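Local coordinates for tRNA (cytosine(72)-C(5))-methyltransferase (Pyrococcus horikoshii, PDB 5ZVE), which methylates carbon 5 of cytosine 72 in several tRNAs, using S-adenosyl-L-methionine as the methyl donor, at residues N221-A227 with V247-V253; L88-N94 with E124-P130; E34-V40 with E69-R75. All blocks are in the same frame, centred on the assembly; numbering follows the deposited sequence.

Contact 1: residues N221-A227 with V247-V253; sequences NKGEIIA and VKNVKLV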
loop_
_atom_site.group_PDB
_atom_site.type_symbol
_atom_site.label_atom_id
_atom_site.label_comp_id
_atom_site.label_asym_id
_atom_site.label_seq_id
_atom_site.Cartn_x
_atom_site.Cartn_y
_atom_site.Cartn_z
ATOM N N ASN A 221 -8.405 -20.727 -7.090
ATOM C CA ASN A 221 -7.972 -20.860 -8.478
ATOM C C ASN A 221 -9.062 -21.361 -9.427
ATOM O O ASN A 221 -8.763 -21.823 -10.526
ATOM C CB ASN A 221 -6.741 -21.770 -8.563
ATOM C CG ASN A 221 -5.464 -20.990 -8.790
ATOM O OD1 ASN A 221 -5.501 -19.856 -9.265
ATOM N ND2 ASN A 221 -4.326 -21.590 -8.456
ATOM N N LYS A 222 -10.320 -21.273 -9.003
ATOM C CA LYS A 222 -11.438 -21.596 -9.887
ATOM C C LYS A 222 -11.987 -20.331 -10.550
ATOM O O LYS A 222 -11.673 -19.218 -10.135
ATOM C CB LYS A 222 -12.548 -22.310 -9.115
ATOM C CG LYS A 222 -12.050 -23.401 -8.179
ATOM C CD LYS A 222 -11.504 -24.599 -8.942
ATOM C CE LYS A 222 -12.626 -25.381 -9.603
ATOM N NZ LYS A 222 -13.710 -25.709 -8.634
ATOM N N GLY A 223 -12.844 -20.506 -11.550
ATOM C CA GLY A 223 -13.428 -19.376 -12.249
ATOM C C GLY A 223 -12.433 -18.610 -13.100
ATOM O O GLY A 223 -11.428 -19.157 -13.556
ATOM N N GLU A 224 -12.727 -17.337 -13.335
ATOM C CA GLU A 224 -11.821 -16.478 -14.086
ATOM C C GLU A 224 -11.878 -15.053 -13.549
ATOM O O GLU A 224 -12.945 -14.559 -13.173
ATOM C CB GLU A 224 -12.162 -16.502 -15.583
ATOM C CG GLU A 224 -11.428 -15.451 -16.420
ATOM C CD GLU A 224 -11.818 -15.479 -17.891
ATOM O OE1 GLU A 224 -11.089 -16.103 -18.692
ATOM O OE2 GLU A 224 -12.847 -14.865 -18.249
ATOM N N ILE A 225 -10.717 -14.410 -13.494
ATOM C CA ILE A 225 -10.628 -13.014 -13.100
ATOM C C ILE A 225 -10.035 -12.208 -14.242
ATOM O O ILE A 225 -8.961 -12.532 -14.754
ATOM C CB ILE A 225 -9.764 -12.821 -11.846
ATOM C CG1 ILE A 225 -10.236 -13.738 -10.717
ATOM C CG2 ILE A 225 -9.781 -11.361 -11.413
ATOM C CD1 ILE A 225 -9.257 -13.812 -9.553
ATOM N N ILE A 226 -10.740 -11.164 -14.650
ATOM C CA ILE A 226 -10.221 -10.262 -15.661
ATOM C C ILE A 226 -9.520 -9.102 -14.986
ATOM O O ILE A 226 -10.134 -8.362 -14.218
ATOM C CB ILE A 226 -11.333 -9.738 -16.572
ATOM C CG1 ILE A 226 -11.986 -10.905 -17.310
ATOM C CG2 ILE A 226 -10.772 -8.720 -17.552
ATOM C CD1 ILE A 226 -13.282 -10.554 -17.954
ATOM N N ALA A 227 -8.232 -8.947 -15.273
ATOM C CA ALA A 227 -7.425 -7.934 -14.608
ATOM C C ALA A 227 -6.905 -6.902 -15.593
ATOM O O ALA A 227 -6.188 -7.228 -16.537
ATOM C CB ALA A 227 -6.273 -8.584 -13.870
ATOM N N VAL A 247 -0.869 -18.560 -9.325
ATOM C CA VAL A 247 -2.210 -18.143 -9.718
ATOM C C VAL A 247 -2.507 -18.560 -11.161
ATOM O O VAL A 247 -1.777 -18.208 -12.082
ATOM C CB VAL A 247 -2.382 -16.622 -9.567
ATOM C CG1 VAL A 247 -3.711 -16.177 -10.144
ATOM C CG2 VAL A 247 -2.270 -16.226 -8.099
ATOM N N LYS A 248 -3.580 -19.319 -11.350
ATOM C CA LYS A 248 -3.946 -19.820 -12.672
ATOM C C LYS A 248 -5.312 -19.282 -13.064
ATOM O O LYS A 248 -5.960 -19.780 -13.982
ATOM C CB LYS A 248 -3.960 -21.348 -12.675
ATOM C CG LYS A 248 -2.647 -21.973 -12.240
ATOM C CD LYS A 248 -2.734 -23.488 -12.223
ATOM C CE LYS A 248 -1.407 -24.117 -11.839
ATOM N NZ LYS A 248 -1.447 -25.598 -11.993
ATOM N N ASN A 249 -5.725 -18.243 -12.352
ATOM C CA ASN A 249 -7.111 -17.822 -12.321
ATOM C C ASN A 249 -7.375 -16.534 -13.102
ATOM O O ASN A 249 -8.519 -16.107 -13.259
ATOM C CB ASN A 249 -7.526 -17.680 -10.852
ATOM C CG ASN A 249 -9.014 -17.659 -10.669
ATOM O OD1 ASN A 249 -9.756 -18.139 -11.524
ATOM N ND2 ASN A 249 -9.461 -17.177 -9.517
ATOM N N VAL A 250 -6.306 -15.920 -13.595
ATOM C CA VAL A 250 -6.363 -14.528 -14.016
ATOM C C VAL A 250 -6.063 -14.324 -15.497
ATOM O O VAL A 250 -5.113 -14.893 -16.037
ATOM C CB VAL A 250 -5.380 -13.673 -13.189
ATOM C CG1 VAL A 250 -5.414 -12.233 -13.635
ATOM C CG2 VAL A 250 -5.731 -13.765 -11.716
ATOM N N LYS A 251 -6.897 -13.515 -16.147
ATOM C CA LYS A 251 -6.655 -13.078 -17.517
ATOM C C LYS A 251 -6.264 -11.604 -17.546
ATOM O O LYS A 251 -7.053 -10.735 -17.168
ATOM C CB LYS A 251 -7.887 -13.317 -18.391
ATOM C CG LYS A 251 -7.772 -12.744 -19.798
ATOM C CD LYS A 251 -6.630 -13.386 -20.576
ATOM C CE LYS A 251 -6.764 -13.145 -22.074
ATOM N NZ LYS A 251 -7.054 -11.721 -22.389
ATOM N N LEU A 252 -5.041 -11.334 -17.988
ATOM C CA LEU A 252 -4.539 -9.968 -18.074
ATOM C C LEU A 252 -4.921 -9.299 -19.386
ATOM O O LEU A 252 -4.742 -9.866 -20.461
ATOM C CB LEU A 252 -3.016 -9.942 -17.922
ATOM C CG LEU A 252 -2.419 -9.665 -16.543
ATOM C CD1 LEU A 252 -3.064 -10.525 -15.502
ATOM C CD2 LEU A 252 -0.930 -9.929 -16.570
ATOM N N VAL A 253 -5.449 -8.086 -19.287
ATOM C CA VAL A 253 -5.696 -7.271 -20.466
ATOM C C VAL A 253 -5.146 -5.863 -20.226
ATOM O O VAL A 253 -5.426 -5.228 -19.205
ATOM C CB VAL A 253 -7.203 -7.236 -20.845
ATOM C CG1 VAL A 253 -7.680 -8.614 -21.271
ATOM C CG2 VAL A 253 -8.047 -6.715 -19.708
#
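Asn221 turns its amide toward Lys248 through a first torsion of -104°, off the staggered positions, while Val250, with CG1 anti to its backbone N (chi1 179°), sets that methyl against Ala227 and CG2 against Ile225. The contact pairs the two strands of a beta-alpha-beta unit in the Rossmann-like methyltransferase fold, with helix 232-245 as the connection. Strands 225-229 and 250-254 run parallel, and Ile225 N, Lys251 N, Ala227 N and Val253 N donate in turn to Asn249 O, Ile225 O, Lys251 O and Ala227 O; the bond from Lys251 N to Ile225 O is 2.7 Å long. Ile225, Ala227, Val250 and Leu252 share one sheet face, where branched or small apolar groups suit the cover given by helices 210-218 and 232-245. Ala227 CB packs against two methyls of the neighbouring strand, Val250 CG1 at 3.8 Å and Leu252 CD1 at 4.1 Å, and its small size also lets it touch the cofactor-binding Ala206.

Ahead of the strands, Asn221 and Gly223 both have positive phi, which asparagine tolerates and glycine favours. Lys248 N donates a nearly straight bond (169°) to Asn221 OD1 at 2.9 Å, approaching from above the carbonyl plane, and Asn221 ND2 is held by Gly246 O. With an alanine here, the Lys248 N-H would probably lose its mate and the loop would be less firmly tied to the chain entering the second strand. In the same turn, Lys222 NZ forms a salt bridge with Glu197. At the far end, Ile226 CG2 meets Val253 CG2 at 4.0 Å.

Contact 2: residues L88-N94 with E124-P130; sequences LPVVVAN and EVQIRDP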
loop_
_atom_site.group_PDB
_atom_site.type_symbol
_atom_site.label_atom_id
_atom_site.label_comp_id
_atom_site.label_asym_id
_atom_site.label_seq_id
_atom_site.Cartn_x
_atom_site.Cartn_y
_atom_site.Cartn_z
ATOM N N LEU A 88 28.454 12.687 13.809
ATOM C CA LEU A 88 28.881 11.707 12.824
ATOM C C LEU A 88 28.956 12.346 11.449
ATOM O O LEU A 88 28.197 13.269 11.154
ATOM C CB LEU A 88 27.906 10.524 12.798
ATOM C CG LEU A 88 27.762 9.672 14.060
ATOM C CD1 LEU A 88 26.775 8.529 13.839
ATOM C CD2 LEU A 88 29.122 9.138 14.480
ATOM N N PRO A 89 29.874 11.862 10.599
ATOM C CA PRO A 89 29.869 12.333 9.212
ATOM C C PRO A 89 28.572 11.927 8.504
ATOM O O PRO A 89 27.999 10.889 8.824
ATOM C CB PRO A 89 31.084 11.636 8.595
ATOM C CG PRO A 89 31.337 10.458 9.465
ATOM C CD PRO A 89 30.934 10.873 10.849
ATOM N N VAL A 90 28.127 12.731 7.545
ATOM C CA VAL A 90 26.823 12.523 6.931
ATOM C C VAL A 90 26.923 11.783 5.598
ATOM O O VAL A 90 27.743 12.128 4.745
ATOM C CB VAL A 90 26.094 13.872 6.711
ATOM C CG1 VAL A 90 24.865 13.704 5.815
ATOM C CG2 VAL A 90 25.719 14.501 8.047
ATOM N N VAL A 91 26.094 10.753 5.439
ATOM C CA VAL A 91 25.819 10.187 4.124
ATOM C C VAL A 91 24.418 10.617 3.698
ATOM O O VAL A 91 23.454 10.438 4.441
ATOM C CB VAL A 91 25.909 8.648 4.104
ATOM C CG1 VAL A 91 25.568 8.123 2.718
ATOM C CG2 VAL A 91 27.293 8.183 4.518
ATOM N N VAL A 92 24.312 11.201 2.510
ATOM C CA VAL A 92 23.017 11.615 1.990
ATOM C C VAL A 92 22.488 10.561 1.026
ATOM O O VAL A 92 23.098 10.294 -0.009
ATOM C CB VAL A 92 23.094 12.974 1.277
ATOM C CG1 VAL A 92 21.696 13.451 0.903
ATOM C CG2 VAL A 92 23.788 14.001 2.159
ATOM N N ALA A 93 21.356 9.958 1.380
ATOM C CA ALA A 93 20.704 8.975 0.526
ATOM C C ALA A 93 19.671 9.675 -0.334
ATOM O O ALA A 93 19.071 10.653 0.102
ATOM C CB ALA A 93 20.052 7.877 1.364
ATOM N N ASN A 94 19.468 9.198 -1.556
ATOM C CA ASN A 94 18.409 9.766 -2.376
ATOM C C ASN A 94 17.044 9.412 -1.792
ATOM O O ASN A 94 16.942 8.571 -0.897
ATOM C CB ASN A 94 18.529 9.319 -3.844
ATOM C CG ASN A 94 18.256 7.833 -4.059
ATOM O OD1 ASN A 94 17.261 7.280 -3.585
ATOM N ND2 ASN A 94 19.140 7.185 -4.807
ATOM N N GLU A 124 31.609 5.040 11.656
ATOM C CA GLU A 124 30.219 5.223 12.018
ATOM C C GLU A 124 29.688 6.484 11.334
ATOM O O GLU A 124 30.310 7.545 11.401
ATOM C CB GLU A 124 30.065 5.320 13.535
ATOM C CG GLU A 124 28.627 5.269 14.007
ATOM C CD GLU A 124 28.490 5.475 15.501
ATOM O OE1 GLU A 124 29.488 5.267 16.230
ATOM O OE2 GLU A 124 27.384 5.854 15.946
ATOM N N VAL A 125 28.544 6.358 10.665
ATOM C CA VAL A 125 27.975 7.461 9.894
ATOM C C VAL A 125 26.484 7.616 10.150
ATOM O O VAL A 125 25.807 6.681 10.588
ATOM C CB VAL A 125 28.190 7.284 8.366
ATOM C CG1 VAL A 125 29.655 7.020 8.033
ATOM C CG2 VAL A 125 27.299 6.183 7.820
ATOM N N GLN A 126 25.973 8.809 9.869
ATOM C CA GLN A 126 24.545 9.047 9.946
ATOM C C GLN A 126 24.008 9.215 8.534
ATOM O O GLN A 126 24.686 9.765 7.666
ATOM C CB GLN A 126 24.232 10.274 10.806
ATOM C CG GLN A 126 24.710 11.598 10.219
ATOM C CD GLN A 126 24.271 12.780 11.051
ATOM O OE1 GLN A 126 23.079 13.060 11.170
ATOM N NE2 GLN A 126 25.234 13.483 11.639
ATOM N N ILE A 127 22.808 8.698 8.300
ATOM C CA ILE A 127 22.207 8.753 6.980
ATOM C C ILE A 127 21.018 9.704 6.972
ATOM O O ILE A 127 20.083 9.564 7.764
ATOM C CB ILE A 127 21.749 7.369 6.502
ATOM C CG1 ILE A 127 22.927 6.392 6.509
ATOM C CG2 ILE A 127 21.127 7.461 5.114
ATOM C CD1 ILE A 127 22.523 4.959 6.288
ATOM N N ARG A 128 21.069 10.673 6.069
ATOM C CA ARG A 128 19.985 11.629 5.915
ATOM C C ARG A 128 19.443 11.635 4.496
ATOM O O ARG A 128 20.170 11.350 3.544
ATOM C CB ARG A 128 20.452 13.026 6.309
ATOM C CG ARG A 128 20.312 13.282 7.795
ATOM C CD ARG A 128 21.089 14.497 8.211
ATOM N NE ARG A 128 21.427 14.471 9.631
ATOM C CZ ARG A 128 20.664 14.991 10.585
ATOM N NH1 ARG A 128 19.520 15.581 10.268
ATOM N NH2 ARG A 128 21.048 14.934 11.852
ATOM N N ASP A 129 18.158 11.946 4.365
ATOM C CA ASP A 129 17.539 12.090 3.055
ATOM C C ASP A 129 17.947 13.449 2.476
ATOM O O ASP A 129 18.597 14.231 3.181
ATOM C CB ASP A 129 16.012 11.901 3.169
ATOM C CG ASP A 129 15.265 13.142 3.647
ATOM O OD1 ASP A 129 15.874 14.126 4.123
ATOM O OD2 ASP A 129 14.020 13.106 3.563
ATOM N N PRO A 130 17.585 13.739 1.204
ATOM C CA PRO A 130 18.084 14.992 0.616
ATOM C C PRO A 130 17.612 16.264 1.331
ATOM O O PRO A 130 18.172 17.327 1.087
ATOM C CB PRO A 130 17.532 14.949 -0.813
ATOM C CG PRO A 130 17.354 13.503 -1.104
ATOM C CD PRO A 130 16.907 12.902 0.192
#
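Leu88 to Ala93 lie along Glu124 to Arg128 as two parallel neighbours within the mixed sheet of the PUA domain. Backbone hydrogen bonds come first: Gln126 N donates to Pro89 O, Val91 N to Gln126 O, Arg128 N to Val91 O and Ala93 N to Arg128 O, the last at 2.8 Å. Proline, lacking an N-H, suits position 89, where in this pairing the carbonyl bonds across.

Side-chain polar bonds gather at Gln126. Its first torsion (67°) places CG between the backbone N and the carbonyl carbon, and the extended chain brings NE2 to Leu88 O at 3.0 Å, the acceptor in the amide plane. The other end of the amide, OE1, takes two bonds from Arg128, gripped side-on by NE at 2.7 Å and NH2 at 2.8 Å. Both ends are thus engaged, which should fix the amide's rotation. Asn94 N-caps helix 95-101 through Ala97 N, and Asp129 bonds Trp286.

Apolar contacts are made on both faces. Val90 CG2 packs against CG and the amide carbon CD of Gln126. Leu88 lays CD1 and CD2 over the extended chain of Glu124, and Pro89 CG meets Val125 CG1. Across the sheet, beta-branched Val91 and Ile127 and small Ala93 all touch Leu107. Ala93 CB touches Ile127 CG2 at 3.9 Å, and Val91 CG2 meets Val125 CG2, also at 3.9 Å.

Contact 3: residues E34-V40 with E69-R75; sequences EHYYIRV and EGLYFVR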
loop_
_atom_site.group_PDB
_atom_site.type_symbol
_atom_site.label_atom_id
_atom_site.label_comp_id
_atom_site.label_asym_id
_atom_site.label_seq_id
_atom_site.Cartn_x
_atom_site.Cartn_y
_atom_site.Cartn_z
ATOM N N GLU A 34 2.662 0.267 12.222
ATOM C CA GLU A 34 3.065 -0.397 13.455
ATOM C C GLU A 34 2.937 -1.908 13.309
ATOM O O GLU A 34 3.731 -2.669 13.870
ATOM C CB GLU A 34 2.225 0.100 14.637
ATOM C CG GLU A 34 2.432 1.573 14.994
ATOM C CD GLU A 34 1.704 2.543 14.062
ATOM O OE1 GLU A 34 1.046 2.096 13.100
ATOM O OE2 GLU A 34 1.791 3.764 14.301
ATOM N N HIS A 35 1.925 -2.334 12.559
ATOM C CA HIS A 35 1.710 -3.748 12.272
ATOM C C HIS A 35 1.904 -4.011 10.784
ATOM O O HIS A 35 1.108 -3.563 9.949
ATOM C CB HIS A 35 0.314 -4.198 12.712
ATOM C CG HIS A 35 0.149 -4.307 14.197
ATOM N ND1 HIS A 35 -1.012 -4.752 14.786
ATOM C CD2 HIS A 35 0.998 -4.009 15.213
ATOM C CE1 HIS A 35 -0.871 -4.742 16.103
ATOM N NE2 HIS A 35 0.338 -4.293 16.385
ATOM N N TYR A 36 2.960 -4.743 10.454
ATOM C CA TYR A 36 3.312 -4.992 9.062
ATOM C C TYR A 36 2.717 -6.315 8.602
ATOM O O TYR A 36 3.170 -7.391 9.017
ATOM C CB TYR A 36 4.832 -4.992 8.887
ATOM C CG TYR A 36 5.287 -5.093 7.452
ATOM C CD1 TYR A 36 4.979 -4.094 6.534
ATOM C CD2 TYR A 36 6.024 -6.182 7.012
ATOM C CE1 TYR A 36 5.397 -4.179 5.220
ATOM C CE2 TYR A 36 6.443 -6.277 5.697
ATOM C CZ TYR A 36 6.127 -5.274 4.808
ATOM O OH TYR A 36 6.545 -5.368 3.502
ATOM N N TYR A 37 1.702 -6.228 7.746
ATOM C CA TYR A 37 0.898 -7.393 7.374
ATOM C C TYR A 37 1.383 -8.071 6.091
ATOM O O TYR A 37 1.940 -7.432 5.198
ATOM C CB TYR A 37 -0.570 -6.993 7.204
ATOM C CG TYR A 37 -1.395 -7.046 8.473
ATOM C CD1 TYR A 37 -1.461 -5.954 9.330
ATOM C CD2 TYR A 37 -2.113 -8.186 8.808
ATOM C CE1 TYR A 37 -2.218 -6.000 10.492
ATOM C CE2 TYR A 37 -2.873 -8.241 9.967
ATOM C CZ TYR A 37 -2.923 -7.147 10.802
ATOM O OH TYR A 37 -3.675 -7.203 11.952
ATOM N N ILE A 38 1.174 -9.379 6.021
ATOM C CA ILE A 38 1.387 -10.136 4.799
ATOM C C ILE A 38 0.182 -11.028 4.566
ATOM O O ILE A 38 -0.531 -11.374 5.511
ATOM C CB ILE A 38 2.653 -11.005 4.864
ATOM C CG1 ILE A 38 2.500 -12.084 5.948
ATOM C CG2 ILE A 38 3.878 -10.143 5.112
ATOM C CD1 ILE A 38 3.676 -13.027 6.059
ATOM N N ARG A 39 -0.059 -11.399 3.315
ATOM C CA ARG A 39 -1.133 -12.338 3.037
ATOM C C ARG A 39 -0.588 -13.741 2.858
ATOM O O ARG A 39 0.319 -13.964 2.066
ATOM C CB ARG A 39 -1.926 -11.927 1.794
ATOM C CG ARG A 39 -3.136 -12.822 1.540
ATOM C CD ARG A 39 -3.904 -12.440 0.285
ATOM N NE ARG A 39 -3.259 -12.903 -0.942
ATOM C CZ ARG A 39 -2.749 -12.109 -1.879
ATOM N NH1 ARG A 39 -2.817 -10.791 -1.750
ATOM N NH2 ARG A 39 -2.181 -12.638 -2.956
ATOM N N VAL A 40 -1.140 -14.687 3.604
ATOM C CA VAL A 40 -0.813 -16.088 3.389
ATOM C C VAL A 40 -1.427 -16.556 2.079
ATOM O O VAL A 40 -2.639 -16.464 1.890
ATOM C CB VAL A 40 -1.323 -16.983 4.536
ATOM C CG1 VAL A 40 -0.911 -18.420 4.302
ATOM C CG2 VAL A 40 -0.817 -16.474 5.873
ATOM N N GLU A 69 -6.268 -15.423 6.690
ATOM C CA GLU A 69 -5.091 -15.405 5.830
ATOM C C GLU A 69 -4.123 -14.289 6.221
ATOM O O GLU A 69 -3.146 -14.031 5.513
ATOM C CB GLU A 69 -5.494 -15.262 4.357
ATOM C CG GLU A 69 -6.172 -13.942 3.998
ATOM C CD GLU A 69 -7.676 -13.982 4.195
ATOM O OE1 GLU A 69 -8.128 -14.257 5.329
ATOM O OE2 GLU A 69 -8.407 -13.736 3.213
ATOM N N GLY A 70 -4.379 -13.625 7.344
ATOM C CA GLY A 70 -3.548 -12.505 7.756
ATOM C C GLY A 70 -2.478 -12.813 8.796
ATOM O O GLY A 70 -2.758 -13.415 9.830
ATOM N N LEU A 71 -1.252 -12.373 8.524
ATOM C CA LEU A 71 -0.167 -12.420 9.502
ATOM C C LEU A 71 0.486 -11.060 9.552
ATOM O O LEU A 71 0.596 -10.394 8.525
ATOM C CB LEU A 71 0.880 -13.478 9.146
ATOM C CG LEU A 71 0.546 -14.955 9.361
ATOM C CD1 LEU A 71 1.642 -15.824 8.788
ATOM C CD2 LEU A 71 0.352 -15.242 10.827
ATOM N N TYR A 72 0.930 -10.637 10.730
ATOM C CA TYR A 72 1.612 -9.356 10.810
ATOM C C TYR A 72 2.833 -9.401 11.718
ATOM O O TYR A 72 2.946 -10.252 12.603
ATOM C CB TYR A 72 0.638 -8.254 11.262
ATOM C CG TYR A 72 0.169 -8.361 12.694
ATOM C CD1 TYR A 72 0.892 -7.770 13.724
ATOM C CD2 TYR A 72 -1.003 -9.040 13.017
ATOM C CE1 TYR A 72 0.470 -7.862 15.036
ATOM C CE2 TYR A 72 -1.432 -9.138 14.331
ATOM C CZ TYR A 72 -0.689 -8.547 15.335
ATOM O OH TYR A 72 -1.098 -8.633 16.645
ATOM N N PHE A 73 3.754 -8.480 11.469
ATOM C CA PHE A 73 4.954 -8.355 12.275
ATOM C C PHE A 73 4.921 -7.027 13.003
ATOM O O PHE A 73 4.501 -6.012 12.443
ATOM C CB PHE A 73 6.211 -8.459 11.410
ATOM C CG PHE A 73 6.274 -9.707 10.576
ATOM C CD1 PHE A 73 5.642 -9.772 9.346
ATOM C CD2 PHE A 73 6.963 -10.822 11.031
ATOM C CE1 PHE A 73 5.699 -10.924 8.582
ATOM C CE2 PHE A 73 7.025 -11.974 10.274
ATOM C CZ PHE A 73 6.389 -12.028 9.047
ATOM N N VAL A 74 5.333 -7.036 14.262
ATOM C CA VAL A 74 5.324 -5.812 15.040
ATOM C C VAL A 74 6.554 -4.986 14.676
ATOM O O VAL A 74 7.673 -5.502 14.604
ATOM C CB VAL A 74 5.294 -6.097 16.554
ATOM C CG1 VAL A 74 5.343 -4.798 17.336
ATOM C CG2 VAL A 74 4.036 -6.881 16.917
ATOM N N ARG A 75 6.336 -3.696 14.466
ATOM C CA ARG A 75 7.394 -2.778 14.074
ATOM C C ARG A 75 8.295 -2.432 15.259
ATOM O O ARG A 75 7.841 -2.387 16.399
ATOM C CB ARG A 75 6.768 -1.518 13.473
ATOM C CG ARG A 75 7.735 -0.399 13.170
ATOM C CD ARG A 75 7.477 0.763 14.106
ATOM N NE ARG A 75 6.635 1.780 13.502
ATOM C CZ ARG A 75 6.026 2.749 14.177
ATOM N NH1 ARG A 75 6.146 2.824 15.494
ATOM N NH2 ARG A 75 5.294 3.646 13.529
#
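Tyr72 is the centre of an aromatic cluster, beside His35 and Tyr37. Its ring forms an offset stack with the imidazole of His35, centroids 4.2 Å apart and planes at 14°, and Tyr72 CE1 sits over the centre of the smaller ring. Toward Tyr37, Tyr72 CB stands 3.4 Å from the centroid of the Tyr37 ring, almost exactly on its normal, a CH-pi contact. The first torsion of Tyr72 (69°) puts CG between the backbone N and the carbonyl carbon, which lets one flat side chain fit alongside two others. The CA atoms of Tyr37 and Tyr72 are 4.0 Å apart in a non-hydrogen-bonded pair.

On the other face, Ile38 CD1 reaches Phe73 CE1 at 3.9 Å, at the ring edge, and Val40 CG2 meets Leu71 CD1; bulky apolar groups suit this covered side. At the strand end, Glu34 and Arg75 run side by side. Glu34 OE2 and Arg75 NH2 form a 3.6 Å salt bridge by charge alone, since the oxygen lies well out of the guanidinium plane; stronger partners are Arg282 for Glu34, and Pro32 O and Glu31 for Arg75.

The antiparallel backbone positions all of this. Tyr36 and Phe73 exchange bonds in both directions, Phe73 N reaching Tyr36 O at 2.7 Å, and Ile38 pairs likewise with Leu71, though Leu71 N to Ile38 O is longer at 3.3 Å. Arg39 bonds Thr213 and Gln217, and Glu69 bonds His214, all on helix 210-218, which begins at the cofactor-binding Gly210; Gln182 and Arg191 are their further partners. In the four-stranded sheet of this ferredoxin-like domain, strands 62-63 and 179-181 flank the pair, with helix 47-56 against Val40, Leu71 and Phe73, and helices 184-193 and 210-218 against Arg39.

How the contacts relate
From the N terminus, contact 3 comes first, closing a loop of 28 residues that includes helix 47-56 within the ferredoxin-like domain. Contact 2 follows, strand 90-93 being the next strand after 70-74, and its 29-residue loop lies in the PUA domain. Contact 1 closes last, around helix 232-245 of the methyltransferase domain. The three are in series, so none nests in or crosses another. Contacts 1 and 2 lie on opposite sides of the chain's centre, their own centres 45 Å apart. Contact 3 is nearer to contact 1, with nearest atoms about 6 Å apart, and helix 210-218 touches both, joining the ferredoxin-like sheet to the methyltransferase sheet.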